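Long-range contacts in D-galactonate dehydratase family member RspA (Pantoea ananatis, PDB 3T6C), which dehydrates D-gluconate to 2-dehydro-3-deoxy-D-gluconate at a low rate, using one magnesium ion per subunit: residues N255-A260 with K284-Q289; L44-I49 with S354-C359; K140-I145 with P369-Q374. One frame throughout, in Å; residues are numbered along the deposited sequence. Where two conformers were deposited one is given.

Interaction 1: N255-A260 with K284-Q289; sequences NAIHMA and KMLRQQ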
loop_
_atom_site.group_PDB
_atom_site.type_symbol
_atom_site.label_atom_id
_atom_site.label_comp_id
_atom_site.label_asym_id
_atom_site.label_seq_id
_atom_site.Cartn_x
_atom_site.Cartn_y
_atom_site.Cartn_z
ATOM N N ASN A 255 -23.750 8.265 1.569
ATOM C CA ASN A 255 -24.544 9.499 1.795
ATOM C C ASN A 255 -23.919 10.414 2.843
ATOM O O ASN A 255 -24.014 11.648 2.736
ATOM C CB ASN A 255 -26.005 9.192 2.113
ATOM C CG ASN A 255 -26.764 8.591 0.924
ATOM O OD1 ASN A 255 -26.400 8.774 -0.249
ATOM N ND2 ASN A 255 -27.830 7.906 1.223
ATOM N N ALA A 256 -23.180 9.838 3.803
ATOM C CA ALA A 256 -22.437 10.683 4.738
ATOM C C ALA A 256 -21.255 11.380 4.071
ATOM O O ALA A 256 -20.945 12.482 4.442
ATOM C CB ALA A 256 -21.903 9.846 5.890
ATOM N N ILE A 257 -20.609 10.718 3.115
ATOM C CA ILE A 257 -19.520 11.339 2.357
ATOM C C ILE A 257 -20.098 12.515 1.579
ATOM O O ILE A 257 -19.543 13.632 1.639
ATOM C CB ILE A 257 -18.836 10.333 1.427
ATOM C CG1 ILE A 257 -18.161 9.273 2.281
ATOM C CG2 ILE A 257 -17.836 11.045 0.490
ATOM C CD1 ILE A 257 -17.472 8.094 1.511
ATOM N N HIS A 258 -21.234 12.311 0.876
ATOM C CA HIS A 258 -21.825 13.426 0.161
ATOM C C HIS A 258 -22.190 14.589 1.131
ATOM O O HIS A 258 -21.899 15.764 0.852
ATOM C CB HIS A 258 -23.083 12.955 -0.577
ATOM C CG HIS A 258 -23.831 14.075 -1.226
ATOM N ND1 HIS A 258 -23.630 14.444 -2.535
ATOM C CD2 HIS A 258 -24.726 14.958 -0.715
ATOM C CE1 HIS A 258 -24.406 15.473 -2.820
ATOM N NE2 HIS A 258 -25.062 15.822 -1.730
ATOM N N MET A 259 -22.755 14.263 2.305
ATOM C CA MET A 259 -23.121 15.289 3.266
ATOM C C MET A 259 -21.858 16.035 3.720
ATOM O O MET A 259 -21.878 17.285 3.795
ATOM C CB MET A 259 -23.833 14.664 4.496
ATOM C CG MET A 259 -24.047 15.731 5.648
ATOM S SD MET A 259 -24.786 15.005 7.158
ATOM C CE MET A 259 -26.351 14.961 6.399
ATOM N N ALA A 260 -20.776 15.318 4.081
ATOM C CA ALA A 260 -19.542 16.019 4.491
ATOM C C ALA A 260 -19.095 17.022 3.380
ATOM O O ALA A 260 -18.733 18.197 3.654
ATOM C CB ALA A 260 -18.433 14.982 4.776
ATOM N N LYS A 284 -11.808 5.906 5.264
ATOM C CA LYS A 284 -10.705 6.098 4.303
ATOM C C LYS A 284 -11.232 6.792 3.051
ATOM O O LYS A 284 -10.680 7.787 2.573
ATOM C CB LYS A 284 -10.097 4.769 3.932
ATOM C CG LYS A 284 -9.061 4.996 2.801
ATOM C CD LYS A 284 -8.243 3.710 2.616
ATOM C CE LYS A 284 -7.411 3.765 1.357
ATOM N NZ LYS A 284 -6.897 2.408 1.047
ATOM N N MET A 285 -12.362 6.333 2.530
ATOM C CA MET A 285 -12.902 6.973 1.357
ATOM C C MET A 285 -13.335 8.399 1.639
ATOM O O MET A 285 -13.060 9.337 0.850
ATOM C CB MET A 285 -14.085 6.151 0.844
ATOM C CG MET A 285 -14.706 6.787 -0.387
ATOM S SD MET A 285 -16.067 5.776 -1.026
ATOM C CE MET A 285 -16.717 6.860 -2.306
ATOM N N LEU A 286 -14.064 8.591 2.742
ATOM C CA LEU A 286 -14.506 9.943 3.083
ATOM C C LEU A 286 -13.339 10.938 3.108
ATOM O O LEU A 286 -13.474 12.066 2.599
ATOM C CB LEU A 286 -15.222 9.944 4.432
ATOM C CG LEU A 286 -15.894 11.252 4.796
ATOM C CD1 LEU A 286 -17.114 10.934 5.728
ATOM C CD2 LEU A 286 -14.986 12.252 5.511
ATOM N N ARG A 287 -12.213 10.555 3.712
ATOM C CA ARG A 287 -11.090 11.489 3.905
ATOM C C ARG A 287 -10.270 11.703 2.640
ATOM O O ARG A 287 -9.418 12.570 2.619
ATOM C CB ARG A 287 -10.231 10.996 5.073
ATOM C CG ARG A 287 -11.027 10.944 6.370
ATOM C CD ARG A 287 -11.294 12.337 6.941
ATOM N NE ARG A 287 -10.159 12.796 7.727
ATOM C CZ ARG A 287 -10.186 13.874 8.504
ATOM N NH1 ARG A 287 -11.229 14.691 8.485
ATOM N NH2 ARG A 287 -9.167 14.107 9.349
ATOM N N GLN A 288 -10.523 10.946 1.583
ATOM C CA GLN A 288 -9.881 11.259 0.294
ATOM C C GLN A 288 -10.651 12.308 -0.468
ATOM O O GLN A 288 -10.173 12.793 -1.502
ATOM C CB GLN A 288 -9.735 9.990 -0.555
ATOM C CG GLN A 288 -8.848 8.971 0.130
ATOM C CD GLN A 288 -8.679 7.696 -0.677
ATOM O OE1 GLN A 288 -9.113 6.602 -0.265
ATOM N NE2 GLN A 288 -8.067 7.825 -1.832
ATOM N N GLN A 289 -11.858 12.631 0.014
ATOM C CA GLN A 289 -12.811 13.541 -0.676
ATOM C C GLN A 289 -13.096 14.842 0.037
ATOM O O GLN A 289 -13.315 15.865 -0.638
ATOM C CB GLN A 289 -14.092 12.835 -1.112
ATOM C CG GLN A 289 -13.793 11.693 -2.070
ATOM C CD GLN A 289 -15.060 11.170 -2.726
ATOM O OE1 GLN A 289 -16.039 11.919 -2.929
ATOM N NE2 GLN A 289 -15.044 9.884 -3.085
#

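Interaction 2: L44-I49 with S354-C359; sequences LVVVKI and SPIGVC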
loop_
_atom_site.group_PDB
_atom_site.type_symbol
_atom_site.label_atom_id
_atom_site.label_comp_id
_atom_site.label_asym_id
_atom_site.label_seq_id
_atom_site.Cartn_x
_atom_site.Cartn_y
_atom_site.Cartn_z
ATOM N N LEU A 44 -27.945 7.627 36.571
ATOM C CA LEU A 44 -26.472 7.645 36.720
ATOM C C LEU A 44 -25.955 6.507 37.553
ATOM O O LEU A 44 -26.662 6.065 38.450
ATOM C CB LEU A 44 -26.029 8.921 37.463
ATOM C CG LEU A 44 -26.621 10.214 36.882
ATOM C CD1 LEU A 44 -26.166 11.398 37.724
ATOM C CD2 LEU A 44 -26.204 10.409 35.460
ATOM N N VAL A 45 -24.717 6.040 37.283
ATOM C CA VAL A 45 -24.044 5.053 38.146
ATOM C C VAL A 45 -22.760 5.652 38.707
ATOM O O VAL A 45 -21.866 6.035 37.938
ATOM C CB VAL A 45 -23.690 3.785 37.362
ATOM C CG1 VAL A 45 -23.168 2.713 38.313
ATOM C CG2 VAL A 45 -24.921 3.275 36.593
ATOM N N VAL A 46 -22.623 5.668 40.031
ATOM C CA VAL A 46 -21.478 6.295 40.679
ATOM C C VAL A 46 -20.838 5.224 41.567
ATOM O O VAL A 46 -21.542 4.389 42.134
ATOM C CB VAL A 46 -21.965 7.499 41.539
ATOM C CG1 VAL A 46 -20.945 7.901 42.599
ATOM C CG2 VAL A 46 -22.350 8.671 40.630
ATOM N N VAL A 47 -19.511 5.211 41.626
ATOM C CA VAL A 47 -18.784 4.345 42.535
ATOM C C VAL A 47 -18.140 5.166 43.652
ATOM O O VAL A 47 -17.606 6.256 43.413
ATOM C CB VAL A 47 -17.681 3.627 41.748
ATOM C CG1 VAL A 47 -16.657 2.977 42.674
ATOM C CG2 VAL A 47 -18.342 2.542 40.837
ATOM N N LYS A 48 -18.225 4.653 44.883
ATOM C CA LYS A 48 -17.472 5.246 46.016
ATOM C C LYS A 48 -16.500 4.209 46.580
ATOM O O LYS A 48 -16.927 3.118 46.977
ATOM C CB LYS A 48 -18.437 5.729 47.135
ATOM C CG LYS A 48 -17.689 6.397 48.297
ATOM C CD LYS A 48 -18.775 7.172 49.088
ATOM C CE LYS A 48 -18.239 7.991 50.201
ATOM N NZ LYS A 48 -19.415 8.690 50.886
ATOM N N ILE A 49 -15.199 4.521 46.604
ATOM C CA ILE A 49 -14.194 3.648 47.180
ATOM C C ILE A 49 -13.703 4.240 48.512
ATOM O O ILE A 49 -13.181 5.343 48.534
ATOM C CB ILE A 49 -12.986 3.483 46.249
ATOM C CG1 ILE A 49 -13.414 2.806 44.942
ATOM C CG2 ILE A 49 -11.882 2.675 46.988
ATOM C CD1 ILE A 49 -12.247 2.554 43.987
ATOM N N SER A 354 -22.346 11.380 35.007
ATOM C CA SER A 354 -22.570 12.022 36.314
ATOM C C SER A 354 -21.699 13.260 36.417
ATOM O O SER A 354 -20.762 13.414 35.646
ATOM C CB SER A 354 -22.241 11.069 37.471
ATOM O OG SER A 354 -20.854 10.917 37.552
ATOM N N PRO A 355 -21.977 14.157 37.398
ATOM C CA PRO A 355 -21.069 15.282 37.544
ATOM C C PRO A 355 -19.606 14.868 37.835
ATOM O O PRO A 355 -18.710 15.655 37.546
ATOM C CB PRO A 355 -21.631 16.005 38.762
ATOM C CG PRO A 355 -23.135 15.824 38.582
ATOM C CD PRO A 355 -23.233 14.349 38.150
ATOM N N ILE A 356 -19.389 13.687 38.411
ATOM C CA ILE A 356 -18.044 13.119 38.576
ATOM C C ILE A 356 -17.356 12.940 37.216
ATOM O O ILE A 356 -16.189 13.366 37.054
ATOM C CB ILE A 356 -18.115 11.797 39.326
ATOM C CG1 ILE A 356 -18.768 11.999 40.673
ATOM C CG2 ILE A 356 -16.694 11.193 39.504
ATOM C CD1 ILE A 356 -19.311 10.683 41.274
ATOM N N GLY A 357 -18.091 12.369 36.243
ATOM C CA GLY A 357 -17.604 12.179 34.872
ATOM C C GLY A 357 -17.372 13.518 34.175
ATOM O O GLY A 357 -16.381 13.685 33.460
ATOM N N VAL A 358 -18.258 14.481 34.431
ATOM C CA VAL A 358 -18.064 15.829 33.873
ATOM C C VAL A 358 -16.766 16.426 34.379
ATOM O O VAL A 358 -15.980 16.996 33.600
ATOM C CB VAL A 358 -19.235 16.740 34.252
ATOM C CG1 VAL A 358 -18.946 18.200 33.848
ATOM C CG2 VAL A 358 -20.468 16.226 33.549
ATOM N N CYS A 359 -16.501 16.290 35.681
ATOM C CA CYS A 359 -15.229 16.786 36.243
ATOM C C CYS A 359 -14.024 16.046 35.678
ATOM O O CYS A 359 -13.028 16.671 35.328
ATOM C CB CYS A 359 -15.230 16.682 37.778
ATOM S SG CYS A 359 -16.335 17.874 38.571
#

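Interaction 3: K140-I145 with P369-Q374; sequences KCRDGI and PNFGIQ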
loop_
_atom_site.group_PDB
_atom_site.type_symbol
_atom_site.label_atom_id
_atom_site.label_comp_id
_atom_site.label_asym_id
_atom_site.label_seq_id
_atom_site.Cartn_x
_atom_site.Cartn_y
_atom_site.Cartn_z
ATOM N N LYS A 140 -2.385 22.991 34.328
ATOM C CA LYS A 140 -3.267 23.699 33.397
ATOM C C LYS A 140 -2.559 24.165 32.154
ATOM O O LYS A 140 -1.460 24.767 32.223
ATOM C CB LYS A 140 -3.929 24.923 34.056
ATOM C CG LYS A 140 -4.900 24.539 35.167
ATOM C CD LYS A 140 -5.510 25.797 35.768
ATOM C CE LYS A 140 -6.787 25.425 36.545
ATOM N NZ LYS A 140 -7.284 26.587 37.410
ATOM N N CYS A 141 -3.187 23.892 31.010
ATOM C CA CYS A 141 -2.774 24.440 29.713
ATOM C C CYS A 141 -3.619 25.607 29.209
ATOM O O CYS A 141 -3.362 26.140 28.108
ATOM C CB CYS A 141 -2.766 23.342 28.642
ATOM S SG CYS A 141 -1.613 21.994 29.030
ATOM N N ARG A 142 -4.662 25.923 29.972
ATOM C CA ARG A 142 -5.656 26.978 29.688
ATOM C C ARG A 142 -6.368 27.331 31.006
ATOM O O ARG A 142 -6.294 26.586 31.985
ATOM C CB ARG A 142 -6.637 26.474 28.606
ATOM C CG ARG A 142 -7.221 25.075 28.951
ATOM C CD ARG A 142 -7.949 24.418 27.759
ATOM N NE ARG A 142 -7.057 24.269 26.614
ATOM C CZ ARG A 142 -6.137 23.315 26.491
ATOM N NH1 ARG A 142 -6.016 22.366 27.421
ATOM N NH2 ARG A 142 -5.356 23.301 25.394
ATOM N N ASP A 143 -7.009 28.510 31.057
ATOM C CA ASP A 143 -7.708 28.947 32.257
ATOM C C ASP A 143 -9.217 28.847 32.281
ATOM O O ASP A 143 -9.857 29.320 33.237
ATOM C CB ASP A 143 -7.187 30.271 32.792
ATOM C CG ASP A 143 -5.786 30.120 33.361
ATOM O OD1 ASP A 143 -5.689 29.704 34.557
ATOM O OD2 ASP A 143 -4.820 30.340 32.572
ATOM N N GLY A 144 -9.772 28.285 31.214
ATOM C CA GLY A 144 -11.206 28.084 31.112
ATOM C C GLY A 144 -11.353 26.969 30.053
ATOM O O GLY A 144 -10.488 26.815 29.184
ATOM N N ILE A 145 -12.440 26.210 30.135
ATOM C CA ILE A 145 -12.712 25.135 29.175
ATOM C C ILE A 145 -13.835 25.566 28.232
ATOM O O ILE A 145 -14.984 25.794 28.649
ATOM C CB ILE A 145 -13.154 23.855 29.934
ATOM C CG1 ILE A 145 -11.975 23.290 30.746
ATOM C CG2 ILE A 145 -13.784 22.800 28.974
ATOM C CD1 ILE A 145 -10.665 23.100 29.986
ATOM N N PRO A 369 -2.641 19.307 25.883
ATOM C CA PRO A 369 -2.316 20.365 24.920
ATOM C C PRO A 369 -3.302 20.386 23.726
ATOM O O PRO A 369 -3.607 21.447 23.173
ATOM C CB PRO A 369 -0.918 19.996 24.405
ATOM C CG PRO A 369 -0.426 18.948 25.285
ATOM C CD PRO A 369 -1.551 18.336 26.084
ATOM N N ASN A 370 -3.775 19.195 23.369
ATOM C CA ASN A 370 -4.652 18.968 22.240
ATOM C C ASN A 370 -6.139 19.056 22.560
ATOM O O ASN A 370 -6.927 18.388 21.885
ATOM C CB ASN A 370 -4.330 17.674 21.506
ATOM C CG ASN A 370 -4.476 16.482 22.384
ATOM O OD1 ASN A 370 -4.130 16.505 23.564
ATOM N ND2 ASN A 370 -4.945 15.387 21.803
ATOM N N PHE A 371 -6.519 19.697 23.646
ATOM C CA PHE A 371 -7.959 19.907 23.877
ATOM C C PHE A 371 -8.648 20.540 22.679
ATOM O O PHE A 371 -8.125 21.518 22.102
ATOM C CB PHE A 371 -8.125 20.870 25.064
ATOM C CG PHE A 371 -9.552 21.322 25.273
ATOM C CD1 PHE A 371 -10.556 20.428 25.643
ATOM C CD2 PHE A 371 -9.871 22.660 25.049
ATOM C CE1 PHE A 371 -11.906 20.925 25.822
ATOM C CE2 PHE A 371 -11.177 23.139 25.208
ATOM C CZ PHE A 371 -12.176 22.229 25.614
ATOM N N GLY A 372 -9.725 19.891 22.182
ATOM C CA GLY A 372 -10.585 20.516 21.173
ATOM C C GLY A 372 -11.799 21.340 21.582
ATOM O O GLY A 372 -11.839 22.550 21.434
ATOM N N ILE A 373 -12.740 20.672 22.242
ATOM C CA ILE A 373 -13.943 21.367 22.697
ATOM C C ILE A 373 -14.571 20.499 23.786
ATOM O O ILE A 373 -14.313 19.284 23.813
ATOM C CB ILE A 373 -14.911 21.661 21.501
ATOM C CG1 ILE A 373 -15.978 22.675 21.916
ATOM C CG2 ILE A 373 -15.600 20.367 21.034
ATOM C CD1 ILE A 373 -15.363 24.082 22.230
ATOM N N GLN A 374 -15.396 21.112 24.654
ATOM C CA GLN A 374 -16.145 20.286 25.629
ATOM C C GLN A 374 -17.655 20.463 25.486
ATOM O O GLN A 374 -18.196 21.517 25.793
ATOM C CB GLN A 374 -15.730 20.666 27.054
ATOM C CG GLN A 374 -16.312 19.713 28.147
ATOM C CD GLN A 374 -16.113 18.240 27.774
ATOM O OE1 GLN A 374 -17.083 17.568 27.354
ATOM N NE2 GLN A 374 -14.877 17.750 27.851
#

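Interaction 1: N255-A260 with K284-Q289
Ile-257 reaches from helix 253-262 into the surface of helix 283-289, where it meets Met-285, Leu-286 and Gln-289. Its CB carries two branches. CG1 lies anti to the carbonyl carbon (chi1 -65°), 3.7 Å from Leu-286 CB; the two side chains run past each other in opposite directions. The chain then runs on extended, and its tip CD1 meets Met-285. There CD1 of Ile-257 is 3.6 Å from CG and 3.7 Å from SD of Met-285. The two side chains cross at about a right angle, so the methyl group rests against the extended methionine chain. The other branch, CG2, approaches OE1 of Gln-289 at 4.0 Å. This oxygen accepts a hydrogen bond from Lys-261, so its polar need is met beside the apolar contact. Further along the helix, Ala-260 CB lies 4.4 Å from Leu-286 CD1, a looser contact.

The axes of the two short helix segments come within 9.7 Å of each other and run in nearly the same direction, 23° apart. They are neighbouring helices on the outside of the barrel domain of this enolase-superfamily enzyme. Gln-289 NE2 is bonded to backbone oxygens of Arg-287 and Ser-290 of the second subunit. On the inner side, Ala-260 packs on Leu-271 of strand 270-272, and Leu-286 packs on Ile-294 of strand 294-296.

Interaction 2: L44-I49 with S354-C359
The capped N-terminus of helix 355-367 packs here against strand 44-51 of the three-stranded antiparallel sheet. The contact joins the N-terminal domain of the mandelate racemase/muconate lactonizing enzyme family to the C-terminal barrel domain. Ser-354 is the N-cap of the helix. Its OG sits between the backbone N and the carbonyl carbon (chi1 72°), and from there it accepts a weak bond of 3.4 Å from Gly-357 N. Its CB is turned to the strand. CD1 of Leu-44 lies 3.9 Å from both CA and CB of Ser-354, while the other methyl, CD2, is 4.0 Å from Ser-354 N. Leucine therefore covers the start of the helix with both branches. CD1 of Leu-44 also comes within 4.2 Å of Pro-355 CD.

Val-46, two residues along the strand, carries the second half of the contact. Its two methyls straddle the tip of Ile-356. CD1 of Ile-356 is 3.5 Å from CG1 of Val-46, which is tight for two carbons, and 3.7 Å from CG2. The side chains cross at about a right angle. CG2 of Val-46 also touches Ser-354 CB, so this one methyl bridges cap and helix.

The substrate-binding residue Asp-352 lies just before the cap, its side chain about 6 Å from that of Leu-44. Strand 57-61 takes part beside strand 44-51, with Cys-61 on Ser-354 and Leu-59 on Ile-356. Val-45 and Val-47 instead pack against strand 29-37, and Val-47 also meets Ile-117 of helix 108-129.

Interaction 3: K140-I145 with P369-Q374
Three torsions bring Arg-142 and Phe-371 together. CG of Arg-142 stands between its backbone N and carbonyl carbon (chi1 50°), and the chain bends at chi3. CG of Phe-371 is anti to the backbone N (chi1 172°). As a result, CB of Phe-371 lies over the centre of one guanidinium face, 3.5 Å from Arg-142 CZ. The ring itself is tilted, its plane 45° from that of the guanidinium, and its CD2 is 3.6 Å from Arg-142 NE. This is packing of an aliphatic carbon on a flat cation rather than a ring stack. At the guanidinium edge, NH2 of Arg-142 gives a weak hydrogen bond of 3.4 Å to Pro-369 O.

Ile-145 makes the second, apolar half. Its CG2 approaches CZ of Phe-371 at 3.8 Å and CB of Gln-374 at 3.5 Å. The bend at chi2 of Gln-374 leads its amide away from the contact, and NE2 binds Asp-365. The two chains come together here just where parallel strands 145-151 and 374-375 of the barrel begin. The next residue, Glu-375, binds substrate.

The stronger partners of Arg-142 lie beyond the two segments. NH1 is held by Ser-368 O. Asp-434 and Thr-436 of the third subunit take NE and NH2, the aspartate by a salt bridge. The charge of the buried guanidinium is thus probably balanced largely by Asp-434 of the third subunit, while Phe-371 CB lies over one of its faces. One side chain thus bonds both to the 369-374 loop and to another subunit.

All three contacts are largely buried, but they lie in different places. Interaction 2 is nearest the chain centre and joins two domains, with no other subunit touching its segments. Interactions 1 and 3 lie farther out, and both touch the third subunit. Interaction 1 is helix against helix and interaction 2 strand against helix start. Both are mainly apolar, with no hydrogen bond across. Interaction 3 pairs two loops that lead into strands and adds a buried charge. Helix 355-367 links interactions 2 and 3: it starts in one and leads to the loop of the other, and their segments alternate along the chain. Along the chain, interaction 1 lies within the spans closed by the other two, its centre about 37 Å from that of interaction 2.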